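Local coordinates for gentamicin resistance protein (Enterococcus gallinarum, PDB 3TDV), which phosphorylates aminoglycoside antibiotics such as gentamicin as a 2'-phosphotransferase of the kinase-like fold, preferring GTP over ATP as phosphate donor, at residues V70-P75 / A121-E126; V107-A112 / T204-R209; D114-Q119 / T211-I216. All blocks are in the same frame, centred on the assembly; numbering follows the deposited sequence.

In the fold
The three contacts follow one another down helix 110-129. Contact 2 lies at its first turn, contact 3 next and contact 1 further along. Neighbouring centres are about 9 Å apart, and those of contacts 1 and 2 about 18 Å. Along the chain, 70-75 comes first, then the three segments at and along helix 110-129, then 204-209 and 211-216. The latter two form the turn and second strand of the hairpin 202-204/213-216, which leads on to the magnesium ligand Asp218. Segment 70-75, between helix 50-66 and strand 77-82, joins this hairpin through backbone bonds of Asn73 to Thr214 and Ile216. One helix thus backs both the hairpin and the loop from the lobe carrying the five-stranded sheet.

Contact 1 (V70-P75 / A121-E126); sequences VKVNIP and AEFMNE
Glu126 reaches from helix 110-129 to the backbone of Lys71, in the loop that follows helix 50-66. In this kinase-like fold the loop probably corresponds to the link between helix C and strand 4 of protein kinases, which packs on helix E. Lys71 N donates to Glu126 OE2 over 3.1 Å, a nearly straight bond of 160° that arrives from above the carboxylate plane, 48° out of it. The same oxygen receives a second hydrogen bond, from a water at 2.6 Å, and that water in turn accepts from Val72 N. One carboxylate oxygen therefore serves two consecutive peptide N-H groups, one directly and one through the water. Beside this polar grip both valines converge on one corner of the Phe123 ring: Val70 CG1 lies at the edge, 3.7 Å from Phe123 CD1, and Val72 CG2 comes to 3.8 Å from Phe123 CD1. Further out, Ile216 and Phe219 pack on Phe123, while Val72 also touches Leu213, tying the loop to the neighbouring strand. What carries the ring out to the two valines is the first torsion of Phe123, which sets CG anti to the backbone N (chi1 176°).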
ATOM      1  N   VAL A  70      -2.916 -13.429 -11.342  1.00 25.60           N
ATOM      2  CA  VAL A  70      -3.623 -12.169 -11.126  1.00 25.93           C
ATOM      3  C   VAL A  70      -4.099 -11.635 -12.478  1.00 29.34           C
ATOM      4  O   VAL A  70      -3.306 -11.541 -13.424  1.00 21.40           O
ATOM      5  CB  VAL A  70      -2.699 -11.101 -10.493  1.00 30.31           C
ATOM      6  CG1 VAL A  70      -3.345  -9.720 -10.584  1.00 25.17           C
ATOM      7  CG2 VAL A  70      -2.347 -11.454  -9.048  1.00 29.95           C
ATOM      8  N   LYS A  71      -5.380 -11.269 -12.539  1.00 29.55           N
ATOM      9  CA  LYS A  71      -6.063 -10.901 -13.775  1.00 29.11           C
ATOM     10  C   LYS A  71      -5.720  -9.491 -14.263  1.00 25.11           C
ATOM     11  O   LYS A  71      -5.450  -9.295 -15.455  1.00 22.36           O
ATOM     12  CB  LYS A  71      -7.592 -11.054 -13.599  1.00 28.76           C
ATOM     13  CG  LYS A  71      -8.369 -11.430 -14.879  1.00 37.51           C
ATOM     14  CD  LYS A  71      -9.894 -11.545 -14.594  1.00 48.94           C
ATOM     15  CE  LYS A  71     -10.769 -11.555 -15.873  1.00 49.62           C
ATOM     16  NZ  LYS A  71     -11.050 -12.928 -16.404  1.00 41.87           N
ATOM     17  N   VAL A  72      -5.742  -8.502 -13.368  1.00 19.71           N
ATOM     18  CA  VAL A  72      -5.325  -7.156 -13.781  1.00 27.36           C
ATOM     19  C   VAL A  72      -3.824  -7.105 -14.112  1.00 27.96           C
ATOM     20  O   VAL A  72      -3.087  -8.058 -13.821  1.00 23.67           O
ATOM     21  CB  VAL A  72      -5.620  -6.093 -12.717  1.00 25.88           C
ATOM     22  CG1 VAL A  72      -7.122  -5.983 -12.457  1.00 21.56           C
ATOM     23  CG2 VAL A  72      -4.826  -6.380 -11.434  1.00 24.35           C
ATOM     24  N   ASN A  73      -3.381  -6.006 -14.728  1.00 25.05           N
ATOM     25  CA  ASN A  73      -1.953  -5.800 -14.977  1.00 22.39           C
ATOM     26  C   ASN A  73      -1.198  -5.399 -13.723  1.00 22.72           C
ATOM     27  O   ASN A  73      -1.675  -4.571 -12.934  1.00 19.95           O
ATOM     28  CB  ASN A  73      -1.716  -4.703 -16.019  1.00 23.85           C
ATOM     29  CG  ASN A  73      -2.080  -5.136 -17.428  1.00 34.39           C
ATOM     30  OD1 ASN A  73      -1.967  -6.319 -17.797  1.00 27.88           O
ATOM     31  ND2 ASN A  73      -2.513  -4.171 -18.234  1.00 34.22           N
ATOM     32  N   ILE A  74      -0.004  -5.964 -13.569  1.00 24.77           N
ATOM     33  CA  ILE A  74       0.928  -5.581 -12.507  1.00 18.43           C
ATOM     34  C   ILE A  74       2.308  -5.308 -13.139  1.00 20.38           C
ATOM     35  O   ILE A  74       2.565  -5.747 -14.265  1.00 23.01           O
ATOM     36  CB  ILE A  74       1.009  -6.699 -11.453  1.00 22.30           C
ATOM     37  CG1 ILE A  74       1.569  -7.979 -12.085  1.00 19.65           C
ATOM     38  CG2 ILE A  74      -0.385  -6.972 -10.868  1.00 21.91           C
ATOM     39  CD1 ILE A  74       1.808  -9.093 -11.084  1.00 19.09           C
ATOM     40  N   PRO A  75       3.200  -4.579 -12.436  1.00 19.07           N
ATOM     41  CA  PRO A  75       4.495  -4.284 -13.063  1.00 16.83           C
ATOM     42  C   PRO A  75       5.208  -5.560 -13.474  1.00 19.71           C
ATOM     43  O   PRO A  75       5.207  -6.547 -12.727  1.00 18.51           O
ATOM     44  CB  PRO A  75       5.274  -3.595 -11.942  1.00 17.97           C
ATOM     45  CG  PRO A  75       4.236  -2.962 -11.118  1.00 18.26           C
ATOM     46  CD  PRO A  75       3.067  -3.917 -11.126  1.00 13.18           C
ATOM     47  N   ALA A 121     -12.133  -6.935  -5.474  1.00 22.08           N
ATOM     48  CA  ALA A 121     -12.464  -8.104  -4.676  1.00 18.74           C
ATOM     49  C   ALA A 121     -11.841  -9.370  -5.248  1.00 19.15           C
ATOM     50  O   ALA A 121     -11.343 -10.206  -4.500  1.00 24.69           O
ATOM     51  CB  ALA A 121     -13.985  -8.257  -4.555  1.00 22.19           C
ATOM     52  N   GLU A 122     -11.880  -9.532  -6.570  1.00 24.45           N
ATOM     53  CA  GLU A 122     -11.254 -10.700  -7.184  1.00 22.77           C
ATOM     54  C   GLU A 122      -9.730 -10.605  -7.107  1.00 20.20           C
ATOM     55  O   GLU A 122      -9.048 -11.627  -6.933  1.00 22.45           O
ATOM     56  CB  GLU A 122     -11.687 -10.859  -8.640  1.00 26.57           C
ATOM     57  CG  GLU A 122     -13.156 -11.163  -8.821  1.00 30.17           C
ATOM     58  CD  GLU A 122     -13.531 -11.219 -10.293  1.00 37.79           C
ATOM     59  OE1 GLU A 122     -13.542 -12.338 -10.873  1.00 37.72           O
ATOM     60  OE2 GLU A 122     -13.790 -10.132 -10.867  1.00 34.58           O
ATOM     61  N   PHE A 123      -9.199  -9.390  -7.232  1.00 16.89           N
ATOM     62  CA  PHE A 123      -7.758  -9.176  -7.031  1.00 23.56           C
ATOM     63  C   PHE A 123      -7.306  -9.662  -5.651  1.00 24.04           C
ATOM     64  O   PHE A 123      -6.410 -10.517  -5.550  1.00 21.89           O
ATOM     65  CB  PHE A 123      -7.373  -7.703  -7.221  1.00 22.49           C
ATOM     66  CG  PHE A 123      -5.913  -7.408  -6.921  1.00 31.55           C
ATOM     67  CD1 PHE A 123      -4.922  -7.679  -7.866  1.00 22.45           C
ATOM     68  CD2 PHE A 123      -5.536  -6.850  -5.699  1.00 18.69           C
ATOM     69  CE1 PHE A 123      -3.584  -7.408  -7.592  1.00 22.93           C
ATOM     70  CE2 PHE A 123      -4.211  -6.574  -5.424  1.00 25.21           C
ATOM     71  CZ  PHE A 123      -3.230  -6.857  -6.366  1.00 24.35           C
ATOM     72  N   MET A 124      -7.917  -9.121  -4.590  1.00 25.54           N
ATOM     73  CA  MET A 124      -7.577  -9.543  -3.227  1.00 21.99           C
ATOM     74  C   MET A 124      -7.842 -11.048  -3.036  1.00 21.66           C
ATOM     75  O   MET A 124      -7.055 -11.753  -2.411  1.00 21.33           O
ATOM     76  CB  MET A 124      -8.335  -8.713  -2.183  1.00 22.84           C
ATOM     77  CG  MET A 124      -8.143  -7.196  -2.313  1.00 19.98           C
ATOM     78  SD  MET A 124      -9.336  -6.241  -1.325  1.00 31.02           S
ATOM     79  CE  MET A 124      -9.116  -6.920   0.298  1.00 29.15           C
ATOM     80  N   ASN A 125      -8.936 -11.552  -3.600  1.00 26.33           N
ATOM     81  CA  ASN A 125      -9.177 -12.993  -3.568  1.00 24.94           C
ATOM     82  C   ASN A 125      -7.995 -13.757  -4.149  1.00 22.87           C
ATOM     83  O   ASN A 125      -7.622 -14.814  -3.645  1.00 20.62           O
ATOM     84  CB  ASN A 125     -10.426 -13.358  -4.367  1.00 19.44           C
ATOM     85  CG  ASN A 125     -11.695 -13.265  -3.558  1.00 28.54           C
ATOM     86  OD1 ASN A 125     -11.670 -13.005  -2.343  1.00 25.33           O
ATOM     87  ND2 ASN A 125     -12.833 -13.482  -4.233  1.00 27.55           N
ATOM     88  N   GLU A 126      -7.450 -13.231  -5.246  1.00 19.93           N
ATOM     89  CA  GLU A 126      -6.337 -13.860  -5.954  1.00 20.85           C
ATOM     90  C   GLU A 126      -5.070 -13.885  -5.069  1.00 24.85           C
ATOM     91  O   GLU A 126      -4.372 -14.902  -4.994  1.00 23.26           O
ATOM     92  CB  GLU A 126      -6.105 -13.158  -7.308  1.00 27.86           C
ATOM     93  CG  GLU A 126      -6.811 -13.844  -8.498  1.00 24.00           C
ATOM     94  CD  GLU A 126      -7.286 -12.889  -9.606  1.00 30.60           C
ATOM     95  OE1 GLU A 126      -8.292 -13.215 -10.293  1.00 41.14           O
ATOM     96  OE2 GLU A 126      -6.676 -11.824  -9.818  1.00 25.55           O
TER
HETATM   97  O   HOH W   1      -6.898  -9.383 -10.737  1.00 19.81           O

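Contact 2 (V107-A112 / T204-R209)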
ATOM      1  N   VAL A 107     -15.268  11.421  -7.108  1.00 47.24           N
ATOM      2  CA  VAL A 107     -15.940  11.725  -8.368  1.00 47.21           C
ATOM      3  C   VAL A 107     -15.706  10.639  -9.415  1.00 42.08           C
ATOM      4  O   VAL A 107     -15.584  10.918 -10.612  1.00 43.77           O
ATOM      5  CB  VAL A 107     -15.488  13.082  -8.940  1.00 51.15           C
ATOM      6  CG1 VAL A 107     -16.567  13.659  -9.861  1.00 53.84           C
ATOM      7  CG2 VAL A 107     -15.175  14.054  -7.806  1.00 55.93           C
ATOM      8  N   PHE A 108     -15.636   9.394  -8.963  1.00 47.72           N
ATOM      9  CA  PHE A 108     -15.572   8.264  -9.877  1.00 41.40           C
ATOM     10  C   PHE A 108     -16.994   7.807 -10.173  1.00 44.99           C
ATOM     11  O   PHE A 108     -17.785   7.570  -9.256  1.00 49.67           O
ATOM     12  CB  PHE A 108     -14.756   7.127  -9.266  1.00 41.78           C
ATOM     13  CG  PHE A 108     -14.276   6.115 -10.273  1.00 42.25           C
ATOM     14  CD1 PHE A 108     -13.279   6.445 -11.190  1.00 34.55           C
ATOM     15  CD2 PHE A 108     -14.800   4.831 -10.292  1.00 37.04           C
ATOM     16  CE1 PHE A 108     -12.831   5.513 -12.114  1.00 29.95           C
ATOM     17  CE2 PHE A 108     -14.356   3.896 -11.211  1.00 33.83           C
ATOM     18  CZ  PHE A 108     -13.369   4.236 -12.120  1.00 32.08           C
ATOM     19  N   PRO A 109     -17.329   7.697 -11.461  1.00 47.05           N
ATOM     20  CA  PRO A 109     -18.687   7.349 -11.904  1.00 43.02           C
ATOM     21  C   PRO A 109     -19.256   6.157 -11.142  1.00 45.88           C
ATOM     22  O   PRO A 109     -18.599   5.107 -11.071  1.00 44.53           O
ATOM     23  CB  PRO A 109     -18.492   6.997 -13.383  1.00 44.62           C
ATOM     24  CG  PRO A 109     -17.296   7.822 -13.796  1.00 46.84           C
ATOM     25  CD  PRO A 109     -16.391   7.877 -12.585  1.00 39.95           C
ATOM     26  N   ASP A 110     -20.464   6.328 -10.600  1.00 43.80           N
ATOM     27  CA  ASP A 110     -21.122   5.352  -9.721  1.00 43.19           C
ATOM     28  C   ASP A 110     -21.173   3.924 -10.267  1.00 42.38           C
ATOM     29  O   ASP A 110     -20.938   2.954  -9.539  1.00 37.38           O
ATOM     30  CB  ASP A 110     -22.558   5.816  -9.420  1.00 40.92           C
ATOM     31  CG  ASP A 110     -22.639   6.756  -8.225  1.00 48.64           C
ATOM     32  OD1 ASP A 110     -23.741   6.868  -7.638  1.00 45.46           O
ATOM     33  OD2 ASP A 110     -21.612   7.387  -7.871  1.00 49.15           O
ATOM     34  N   ASP A 111     -21.513   3.803 -11.546  1.00 51.11           N
ATOM     35  CA  ASP A 111     -21.625   2.495 -12.201  1.00 48.62           C
ATOM     36  C   ASP A 111     -20.252   1.835 -12.364  1.00 46.31           C
ATOM     37  O   ASP A 111     -20.120   0.618 -12.206  1.00 45.22           O
ATOM     38  CB  ASP A 111     -22.331   2.637 -13.556  1.00 53.55           C
ATOM     39  CG  ASP A 111     -22.353   4.084 -14.059  1.00 60.90           C
ATOM     40  OD1 ASP A 111     -21.972   4.992 -13.278  1.00 58.59           O
ATOM     41  OD2 ASP A 111     -22.759   4.313 -15.225  1.00 55.89           O
ATOM     42  N   ALA A 112     -19.237   2.637 -12.682  1.00 38.31           N
ATOM     43  CA  ALA A 112     -17.870   2.139 -12.737  1.00 38.51           C
ATOM     44  C   ALA A 112     -17.403   1.760 -11.325  1.00 37.48           C
ATOM     45  O   ALA A 112     -16.740   0.733 -11.126  1.00 28.76           O
ATOM     46  CB  ALA A 112     -16.952   3.180 -13.343  1.00 35.54           C
ATOM     47  N   THR A 204      -6.823   3.229 -13.624  1.00 24.75           N
ATOM     48  CA  THR A 204      -8.225   3.095 -14.043  1.00 21.31           C
ATOM     49  C   THR A 204      -8.470   3.546 -15.492  1.00 30.31           C
ATOM     50  O   THR A 204      -7.634   4.231 -16.093  1.00 25.99           O
ATOM     51  CB  THR A 204      -9.154   3.879 -13.100  1.00 28.50           C
ATOM     52  OG1 THR A 204      -8.619   5.193 -12.884  1.00 32.74           O
ATOM     53  CG2 THR A 204      -9.280   3.176 -11.750  1.00 29.86           C
ATOM     54  N   ASN A 205      -9.633   3.169 -16.027  1.00 28.58           N
ATOM     55  CA  ASN A 205      -9.998   3.424 -17.420  1.00 26.91           C
ATOM     56  C   ASN A 205     -11.516   3.477 -17.630  1.00 32.33           C
ATOM     57  O   ASN A 205     -12.206   2.457 -17.525  1.00 32.78           O
ATOM     58  CB  ASN A 205      -9.416   2.336 -18.318  1.00 34.53           C
ATOM     59  CG  ASN A 205      -9.743   2.552 -19.788  1.00 40.54           C
ATOM     60  OD1 ASN A 205     -10.178   3.645 -20.202  1.00 37.20           O
ATOM     61  ND2 ASN A 205      -9.530   1.509 -20.594  1.00 32.33           N
ATOM     62  N   LEU A 206     -12.032   4.661 -17.946  1.00 33.86           N
ATOM     63  CA  LEU A 206     -13.472   4.853 -18.158  1.00 39.80           C
ATOM     64  C   LEU A 206     -13.977   4.442 -19.558  1.00 38.75           C
ATOM     65  O   LEU A 206     -15.162   4.583 -19.862  1.00 36.43           O
ATOM     66  CB  LEU A 206     -13.849   6.302 -17.835  1.00 35.14           C
ATOM     67  CG  LEU A 206     -13.429   6.667 -16.406  1.00 34.74           C
ATOM     68  CD1 LEU A 206     -13.556   8.163 -16.120  1.00 37.77           C
ATOM     69  CD2 LEU A 206     -14.228   5.839 -15.408  1.00 34.41           C
ATOM     70  N   ASN A 207     -13.080   3.939 -20.402  1.00 38.17           N
ATOM     71  CA  ASN A 207     -13.483   3.401 -21.705  1.00 42.84           C
ATOM     72  C   ASN A 207     -13.707   1.905 -21.611  1.00 45.64           C
ATOM     73  O   ASN A 207     -14.033   1.249 -22.615  1.00 38.44           O
ATOM     74  CB  ASN A 207     -12.465   3.723 -22.805  1.00 34.45           C
ATOM     75  CG  ASN A 207     -12.321   5.208 -23.038  1.00 38.42           C
ATOM     76  OD1 ASN A 207     -13.314   5.942 -23.062  1.00 41.91           O
ATOM     77  ND2 ASN A 207     -11.083   5.667 -23.194  1.00 33.53           N
ATOM     78  N   SER A 208     -13.519   1.372 -20.402  1.00 40.77           N
ATOM     79  CA  SER A 208     -13.886  -0.010 -20.136  1.00 40.55           C
ATOM     80  C   SER A 208     -15.054  -0.064 -19.155  1.00 40.56           C
ATOM     81  O   SER A 208     -14.912   0.272 -17.970  1.00 34.50           O
ATOM     82  CB  SER A 208     -12.703  -0.805 -19.600  1.00 36.77           C
ATOM     83  OG  SER A 208     -13.085  -2.156 -19.392  1.00 35.34           O
ATOM     84  N   ARG A 209     -16.219  -0.473 -19.640  1.00 32.34           N
ATOM     85  CA  ARG A 209     -17.377  -0.560 -18.758  1.00 38.00           C
ATOM     86  C   ARG A 209     -17.288  -1.818 -17.888  1.00 32.19           C
ATOM     87  O   ARG A 209     -17.596  -1.785 -16.696  1.00 26.65           O
ATOM     88  CB  ARG A 209     -18.668  -0.503 -19.579  1.00 44.74           C
ATOM     89  CG  ARG A 209     -19.777  -1.401 -19.089  1.00 43.31           C
ATOM     90  CD  ARG A 209     -21.045  -1.189 -19.892  1.00 45.06           C
ATOM     91  NE  ARG A 209     -22.183  -1.047 -18.990  1.00 57.32           N
ATOM     92  CZ  ARG A 209     -22.632   0.121 -18.539  1.00 63.56           C
ATOM     93  NH1 ARG A 209     -22.050   1.256 -18.928  1.00 60.38           N
ATOM     94  NH2 ARG A 209     -23.669   0.154 -17.709  1.00 59.16           N
TER
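The hydrogen bond from Asn207 N to Asn205 OD1, 2.9 Å long and straight to within 18°, closes an Asx turn whose middle residue, Leu206, is laid against Phe108. The donor comes from above the carbonyl plane of the Asn205 amide and not along a lone pair. A type I beta turn over Asn205 to Ser208 contains this smaller loop, although its own backbone bond, from Ser208 N to Asn205 O, is weak.

The contact itself is apolar and centres on one methyl group. Leu206 CD2 sits 3.6 Å from Phe108 CE1 and 3.8 Å from Phe108 CZ, the two side chains running antiparallel and overlapping at their ends. The same methyl meets Pro109 CG at 4.0 Å, the proline ring lying across the leucine at about a right angle, and more loosely approaches Ala112 CB. Phe108 is brought to this place by a first torsion of -162°, with CG anti to the backbone N. Its ring has Ala112 O in plane at one edge, and Leu116 of the helix packs on it too. Thr204 approaches from the opposite direction, with CB 4.1 Å from Phe108 CE1, while its OG1 is hydrogen-bonded to Gln98 O. Nearer the surface, Asp111 and Arg209 carry opposite charges whose ends remain apart, OD2 to NH1 being 4.9 Å.

Pro109 is at the N-cap position of helix 110-129. Through Phe108, Pro109 and Ala112 the start of the helix packs on the turn between strands 202-204 and 213-216, the hairpin that follows the catalytic loop in the kinase-like fold.

Contact 3 (D114-Q119 / T211-I216)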
ATOM      1  N   ASP A 114     -19.006   0.470  -8.834  1.00 32.07           N
ATOM      2  CA  ASP A 114     -19.426  -0.885  -8.483  1.00 31.92           C
ATOM      3  C   ASP A 114     -18.621  -1.951  -9.224  1.00 23.72           C
ATOM      4  O   ASP A 114     -18.292  -3.002  -8.666  1.00 20.57           O
ATOM      5  CB  ASP A 114     -20.928  -1.108  -8.729  1.00 28.59           C
ATOM      6  CG  ASP A 114     -21.265  -2.585  -8.888  1.00 30.47           C
ATOM      7  OD1 ASP A 114     -21.403  -3.297  -7.861  1.00 25.79           O
ATOM      8  OD2 ASP A 114     -21.344  -3.048 -10.048  1.00 34.72           O
ATOM      9  N   ARG A 115     -18.326  -1.693 -10.492  1.00 30.83           N
ATOM     10  CA  ARG A 115     -17.477  -2.593 -11.256  1.00 26.76           C
ATOM     11  C   ARG A 115     -16.078  -2.646 -10.610  1.00 25.92           C
ATOM     12  O   ARG A 115     -15.471  -3.714 -10.488  1.00 27.20           O
ATOM     13  CB  ARG A 115     -17.391  -2.130 -12.712  1.00 34.57           C
ATOM     14  CG  ARG A 115     -17.650  -3.223 -13.731  1.00 39.78           C
ATOM     15  CD  ARG A 115     -17.681  -4.594 -13.063  1.00 48.81           C
ATOM     16  NE  ARG A 115     -16.504  -5.411 -13.374  1.00 48.59           N
ATOM     17  CZ  ARG A 115     -16.565  -6.689 -13.748  1.00 51.19           C
ATOM     18  NH1 ARG A 115     -17.745  -7.293 -13.858  1.00 55.71           N
ATOM     19  NH2 ARG A 115     -15.451  -7.365 -14.015  1.00 53.70           N
ATOM     20  N   LEU A 116     -15.573  -1.496 -10.182  1.00 24.21           N
ATOM     21  CA  LEU A 116     -14.254  -1.432  -9.534  1.00 26.78           C
ATOM     22  C   LEU A 116     -14.195  -2.318  -8.286  1.00 27.60           C
ATOM     23  O   LEU A 116     -13.253  -3.087  -8.110  1.00 24.81           O
ATOM     24  CB  LEU A 116     -13.917   0.021  -9.170  1.00 23.55           C
ATOM     25  CG  LEU A 116     -12.504   0.420  -8.744  1.00 32.55           C
ATOM     26  CD1 LEU A 116     -11.436  -0.247  -9.602  1.00 30.53           C
ATOM     27  CD2 LEU A 116     -12.370   1.926  -8.828  1.00 36.86           C
ATOM     28  N   ALA A 117     -15.213  -2.212  -7.433  1.00 26.25           N
ATOM     29  CA  ALA A 117     -15.231  -2.944  -6.175  1.00 27.15           C
ATOM     30  C   ALA A 117     -15.061  -4.432  -6.423  1.00 25.34           C
ATOM     31  O   ALA A 117     -14.393  -5.149  -5.653  1.00 26.30           O
ATOM     32  CB  ALA A 117     -16.549  -2.682  -5.414  1.00 24.22           C
ATOM     33  N   LEU A 118     -15.673  -4.897  -7.502  1.00 19.36           N
ATOM     34  CA  LEU A 118     -15.753  -6.329  -7.763  1.00 24.33           C
ATOM     35  C   LEU A 118     -14.411  -6.823  -8.295  1.00 22.85           C
ATOM     36  O   LEU A 118     -13.964  -7.920  -7.945  1.00 22.76           O
ATOM     37  CB  LEU A 118     -16.901  -6.646  -8.744  1.00 21.81           C
ATOM     38  CG  LEU A 118     -16.883  -8.079  -9.277  1.00 21.68           C
ATOM     39  CD1 LEU A 118     -17.125  -9.060  -8.127  1.00 18.30           C
ATOM     40  CD2 LEU A 118     -17.911  -8.278 -10.383  1.00 32.63           C
ATOM     41  N   GLN A 119     -13.776  -6.005  -9.135  1.00 21.29           N
ATOM     42  CA  GLN A 119     -12.434  -6.295  -9.618  1.00 26.13           C
ATOM     43  C   GLN A 119     -11.424  -6.299  -8.466  1.00 24.69           C
ATOM     44  O   GLN A 119     -10.530  -7.161  -8.395  1.00 25.45           O
ATOM     45  CB  GLN A 119     -12.004  -5.236 -10.638  1.00 24.46           C
ATOM     46  CG  GLN A 119     -12.553  -5.418 -12.018  1.00 22.82           C
ATOM     47  CD  GLN A 119     -11.995  -4.380 -12.976  1.00 27.00           C
ATOM     48  OE1 GLN A 119     -12.402  -3.209 -12.950  1.00 23.84           O
ATOM     49  NE2 GLN A 119     -11.028  -4.796 -13.808  1.00 21.29           N
ATOM     50  N   THR A 211     -14.361  -3.502 -17.188  1.00 36.70           N
ATOM     51  CA  THR A 211     -13.113  -3.569 -16.422  1.00 32.10           C
ATOM     52  C   THR A 211     -12.425  -2.217 -16.276  1.00 28.64           C
ATOM     53  O   THR A 211     -11.363  -1.990 -16.857  1.00 29.95           O
ATOM     54  CB  THR A 211     -12.143  -4.587 -17.055  1.00 37.85           C
ATOM     55  OG1 THR A 211     -12.293  -4.577 -18.488  1.00 37.04           O
ATOM     56  CG2 THR A 211     -12.447  -5.996 -16.538  1.00 37.72           C
ATOM     57  N   PRO A 212     -13.027  -1.313 -15.483  1.00 24.85           N
ATOM     58  CA  PRO A 212     -12.451   0.019 -15.304  1.00 28.26           C
ATOM     59  C   PRO A 212     -11.166   0.009 -14.453  1.00 28.29           C
ATOM     60  O   PRO A 212     -10.475   1.029 -14.419  1.00 26.06           O
ATOM     61  CB  PRO A 212     -13.570   0.796 -14.614  1.00 24.15           C
ATOM     62  CG  PRO A 212     -14.313  -0.225 -13.865  1.00 27.14           C
ATOM     63  CD  PRO A 212     -14.294  -1.455 -14.750  1.00 28.59           C
ATOM     64  N   LEU A 213     -10.856  -1.108 -13.789  1.00 26.69           N
ATOM     65  CA  LEU A 213      -9.538  -1.273 -13.160  1.00 26.96           C
ATOM     66  C   LEU A 213      -8.535  -1.946 -14.118  1.00 26.08           C
ATOM     67  O   LEU A 213      -8.636  -3.145 -14.420  1.00 25.19           O
ATOM     68  CB  LEU A 213      -9.613  -2.062 -11.839  1.00 23.15           C
ATOM     69  CG  LEU A 213      -8.274  -2.135 -11.073  1.00 23.55           C
ATOM     70  CD1 LEU A 213      -7.918  -0.773 -10.453  1.00 18.56           C
ATOM     71  CD2 LEU A 213      -8.257  -3.240 -10.018  1.00 18.65           C
ATOM     72  N   THR A 214      -7.560  -1.165 -14.573  1.00 24.78           N
ATOM     73  CA  THR A 214      -6.566  -1.632 -15.532  1.00 22.90           C
ATOM     74  C   THR A 214      -5.383  -2.345 -14.837  1.00 30.54           C
ATOM     75  O   THR A 214      -4.885  -3.387 -15.309  1.00 22.98           O
ATOM     76  CB  THR A 214      -6.003  -0.446 -16.339  1.00 27.13           C
ATOM     77  OG1 THR A 214      -7.057   0.477 -16.656  1.00 27.72           O
ATOM     78  CG2 THR A 214      -5.337  -0.954 -17.617  1.00 33.93           C
ATOM     79  N   GLY A 215      -4.921  -1.779 -13.723  1.00 22.50           N
ATOM     80  CA  GLY A 215      -3.894  -2.451 -12.965  1.00 22.18           C
ATOM     81  C   GLY A 215      -3.618  -1.911 -11.585  1.00 21.45           C
ATOM     82  O   GLY A 215      -4.295  -0.984 -11.073  1.00 17.40           O
ATOM     83  N   ILE A 216      -2.595  -2.514 -10.984  1.00 22.28           N
ATOM     84  CA  ILE A 216      -2.154  -2.176  -9.647  1.00 17.91           C
ATOM     85  C   ILE A 216      -0.622  -2.230  -9.573  1.00 17.45           C
ATOM     86  O   ILE A 216       0.020  -3.154 -10.105  1.00 16.01           O
ATOM     87  CB  ILE A 216      -2.799  -3.119  -8.635  1.00 18.92           C
ATOM     88  CG1 ILE A 216      -4.318  -2.887  -8.634  1.00 19.21           C
ATOM     89  CG2 ILE A 216      -2.217  -2.875  -7.245  1.00 18.72           C
ATOM     90  CD1 ILE A 216      -5.080  -3.911  -7.853  1.00 22.50           C
TER
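Gln119 and Leu213 form the close-packed, buried side of this contact, where a side-chain amide pairs with both backbone polar groups of one residue. Leu213 N donates to Gln119 OE1 over 2.7 Å, tilted 22° from the plane of the amide carbonyl. In return Gln119 NE2 gives a hydrogen to Leu213 O at 3.0 Å. This second bond lies on a lone pair in the plane of the peptide carbonyl but is more bent, at 131°, and Leu213 O is out of the glutamine's own amide plane. Two bonds to the same residue fix the rotation of the amide and tell its oxygen from its nitrogen. The amide is packed closely as well: Pro212 CD lies 3.1 Å from Gln119 OE1, and Thr211 CG2 3.3 Å from Gln119 NE2. Next to them Leu116 CD1 presses on Leu213 CB at 3.4 Å, closer than usual for two carbons, and the two leucines cross at about a right angle.

These contacts set helix 110-129 against the hairpin 202-204/213-216 of the kinase-like fold. Leu213 opens the outer strand of a small antiparallel sheet. Just beyond it Thr214 and Gly215 both pair with Leu203, in a classic beta bulge. On the far edge of this strand, Asn73 makes backbone bonds to Thr214 and Ile216.

Toward solvent the packing slackens at Arg115. Its CB is still 3.8 Å from Pro212 CD, but the chain, bent at chi2 and chi3, then runs alongside Thr211, and Arg115 NH2 comes no nearer to Thr211 CG2 than 4.2 Å. Leu118 CD2 lies over one face of the guanidinium. Thr211 OG1 is hydrogen-bonded to Ser208 OG within the loop between the two strands.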